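Long-range contact in nucleoporin nup120 (Schizosaccharomyces pombe, PDB 4GQ2), which serves as a structural component of the nuclear pore complex, the channel through which transport between nucleus and cytoplasm passes: residues A[845-850]-A[861-866]. Numbering follows the deposited sequence.
Sequences LKALIY and RCFKTT
The ring of F863 receives the methyl of A847 on one face, and its edge, near the ring plane, meets CD2 of L848. CB of A847 stands 3.5 Å from the F863 ring centroid and 21° off the ring normal, a CH-pi contact displaced toward the rim, over the CD1-CE1 bond; a flat aromatic ring suits this place because it offers the methyl a broad face. F863 leaves its helix obliquely, but with CG anti to its own carbonyl carbon (chi1 -80°) the ring swings over to the other helix. The second flat group, Y850, is met at its edge: SG of C862, compact and polarisable, lies in the ring plane, 4.9 Å from the centroid and 3.7 Å from CE2, a sulfur-aromatic contact. SG is likewise anti to its carbonyl carbon, which carries it to Y850, while CB of K846 borders it at 4.1 Å. Between the two rings the backbones come closest, the CA atoms of A847 and C862 being 5.2 Å apart and their CB atoms 3.7 Å. Their small side chains allow this close approach. No hydrogen bond crosses; the pairing rests on buried apolar packing. A leucine in place of F863, lacking the flat ring face, would probably loosen the packing against A847 and L848. The contact pairs consecutive helices, 840-852 and 856-864, in the Nup120 HEAT-repeat region, an alpha-helical hairpin as in helical-repeat proteins. L848 packs on F821 of helix 812-822 and Y850 on M830 of helix 826-832, while F863 reaches L903 and L907 of helix 895-909.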
loop_
_atom_site.group_PDB
_atom_site.type_symbol
_atom_site.label_atom_id
_atom_site.label_comp_id
_atom_site.label_asym_id
_atom_site.label_seq_id
_atom_site.Cartn_x
_atom_site.Cartn_y
_atom_site.Cartn_z
ATOM N N LEU A 845 -12.054 -18.825 -7.361
ATOM C CA LEU A 845 -11.470 -18.037 -6.276
ATOM C C LEU A 845 -12.225 -16.715 -6.065
ATOM O O LEU A 845 -12.408 -16.292 -4.925
ATOM C CB LEU A 845 -9.970 -17.816 -6.499
ATOM C CG LEU A 845 -9.163 -17.007 -5.479
ATOM C CD1 LEU A 845 -9.042 -17.703 -4.124
ATOM C CD2 LEU A 845 -7.793 -16.725 -6.080
ATOM N N LYS A 846 -12.671 -16.077 -7.150
ATOM C CA LYS A 846 -13.570 -14.916 -7.040
ATOM C C LYS A 846 -14.772 -15.280 -6.166
ATOM O O LYS A 846 -15.159 -14.522 -5.282
ATOM C CB LYS A 846 -14.060 -14.456 -8.413
ATOM C CG LYS A 846 -12.986 -13.857 -9.303
ATOM C CD LYS A 846 -13.565 -13.252 -10.576
ATOM C CE LYS A 846 -14.420 -12.029 -10.284
ATOM N NZ LYS A 846 -14.706 -11.244 -11.518
ATOM N N ALA A 847 -15.331 -16.464 -6.400
ATOM C CA ALA A 847 -16.480 -16.941 -5.646
ATOM C C ALA A 847 -16.187 -17.115 -4.152
ATOM O O ALA A 847 -16.965 -16.678 -3.302
ATOM C CB ALA A 847 -17.001 -18.234 -6.254
ATOM N N LEU A 848 -15.061 -17.748 -3.834
ATOM C CA LEU A 848 -14.654 -17.904 -2.443
ATOM C C LEU A 848 -14.443 -16.567 -1.735
ATOM O O LEU A 848 -14.802 -16.421 -0.572
ATOM C CB LEU A 848 -13.377 -18.724 -2.343
ATOM C CG LEU A 848 -13.358 -20.174 -2.817
ATOM C CD1 LEU A 848 -11.933 -20.653 -2.674
ATOM C CD2 LEU A 848 -14.306 -21.051 -2.011
ATOM N N ILE A 849 -13.841 -15.604 -2.435
ATOM C CA ILE A 849 -13.580 -14.283 -1.872
ATOM C C ILE A 849 -14.918 -13.589 -1.571
ATOM O O ILE A 849 -15.138 -13.109 -0.457
ATOM C CB ILE A 849 -12.717 -13.409 -2.818
ATOM C CG1 ILE A 849 -11.304 -13.984 -2.949
ATOM C CG2 ILE A 849 -12.656 -11.965 -2.320
ATOM C CD1 ILE A 849 -10.600 -13.574 -4.234
ATOM N N TYR A 850 -15.817 -13.564 -2.552
ATOM C CA TYR A 850 -17.144 -12.992 -2.327
ATOM C C TYR A 850 -17.838 -13.704 -1.180
ATOM O O TYR A 850 -18.495 -13.059 -0.366
ATOM C CB TYR A 850 -18.029 -13.095 -3.561
ATOM C CG TYR A 850 -17.694 -12.148 -4.686
ATOM C CD1 TYR A 850 -17.532 -10.775 -4.463
ATOM C CD2 TYR A 850 -17.600 -12.621 -5.987
ATOM C CE1 TYR A 850 -17.249 -9.911 -5.513
ATOM C CE2 TYR A 850 -17.322 -11.778 -7.033
ATOM C CZ TYR A 850 -17.143 -10.432 -6.799
ATOM O OH TYR A 850 -16.855 -9.634 -7.875
ATOM N N ARG A 861 -23.214 -16.585 -8.274
ATOM C CA ARG A 861 -23.146 -16.262 -9.699
ATOM C C ARG A 861 -21.822 -16.735 -10.311
ATOM O O ARG A 861 -21.804 -17.302 -11.410
ATOM C CB ARG A 861 -23.350 -14.757 -9.911
ATOM C CG ARG A 861 -23.119 -14.271 -11.334
ATOM C CD ARG A 861 -24.143 -14.857 -12.292
ATOM N NE ARG A 861 -24.020 -14.284 -13.631
ATOM C CZ ARG A 861 -24.501 -14.848 -14.736
ATOM N NH1 ARG A 861 -25.140 -16.012 -14.672
ATOM N NH2 ARG A 861 -24.344 -14.247 -15.911
ATOM N N CYS A 862 -20.725 -16.508 -9.588
ATOM C CA CYS A 862 -19.386 -16.937 -10.018
ATOM C C CYS A 862 -19.264 -18.465 -9.998
ATOM O O CYS A 862 -18.714 -19.061 -10.924
ATOM C CB CYS A 862 -18.302 -16.294 -9.138
ATOM S SG CYS A 862 -18.067 -14.515 -9.402
ATOM N N PHE A 863 -19.805 -19.093 -8.953
ATOM C CA PHE A 863 -19.854 -20.552 -8.851
ATOM C C PHE A 863 -20.526 -21.224 -10.056
ATOM O O PHE A 863 -20.119 -22.305 -10.467
ATOM C CB PHE A 863 -20.587 -20.983 -7.574
ATOM C CG PHE A 863 -19.753 -20.918 -6.321
ATOM C CD1 PHE A 863 -18.416 -21.314 -6.321
ATOM C CD2 PHE A 863 -20.319 -20.491 -5.123
ATOM C CE1 PHE A 863 -17.656 -21.259 -5.158
ATOM C CE2 PHE A 863 -19.569 -20.436 -3.957
ATOM C CZ PHE A 863 -18.232 -20.819 -3.973
ATOM N N LYS A 864 -21.556 -20.589 -10.608
ATOM C CA LYS A 864 -22.325 -21.172 -11.715
ATOM C C LYS A 864 -21.807 -20.805 -13.104
ATOM O O LYS A 864 -22.293 -21.337 -14.100
ATOM C CB LYS A 864 -23.793 -20.766 -11.626
ATOM C CG LYS A 864 -24.530 -21.255 -10.391
ATOM C CD LYS A 864 -26.012 -20.901 -10.484
ATOM C CE LYS A 864 -26.774 -21.380 -9.258
ATOM N NZ LYS A 864 -28.227 -21.059 -9.369
ATOM N N THR A 865 -20.839 -19.898 -13.182
ATOM C CA THR A 865 -20.255 -19.540 -14.475
ATOM C C THR A 865 -18.876 -20.172 -14.635
ATOM O O THR A 865 -18.131 -19.829 -15.548
ATOM C CB THR A 865 -20.170 -18.014 -14.682
ATOM O OG1 THR A 865 -19.387 -17.439 -13.634
ATOM C CG2 THR A 865 -21.566 -17.379 -14.666
ATOM N N THR A 866 -18.541 -21.090 -13.733
ATOM C CA THR A 866 -17.278 -21.825 -13.804
ATOM C C THR A 866 -17.452 -23.268 -13.351
ATOM O O THR A 866 -18.510 -23.651 -12.851
ATOM C CB THR A 866 -16.160 -21.162 -12.968
ATOM O OG1 THR A 866 -14.909 -21.797 -13.261
ATOM C CG2 THR A 866 -16.427 -21.289 -11.472
#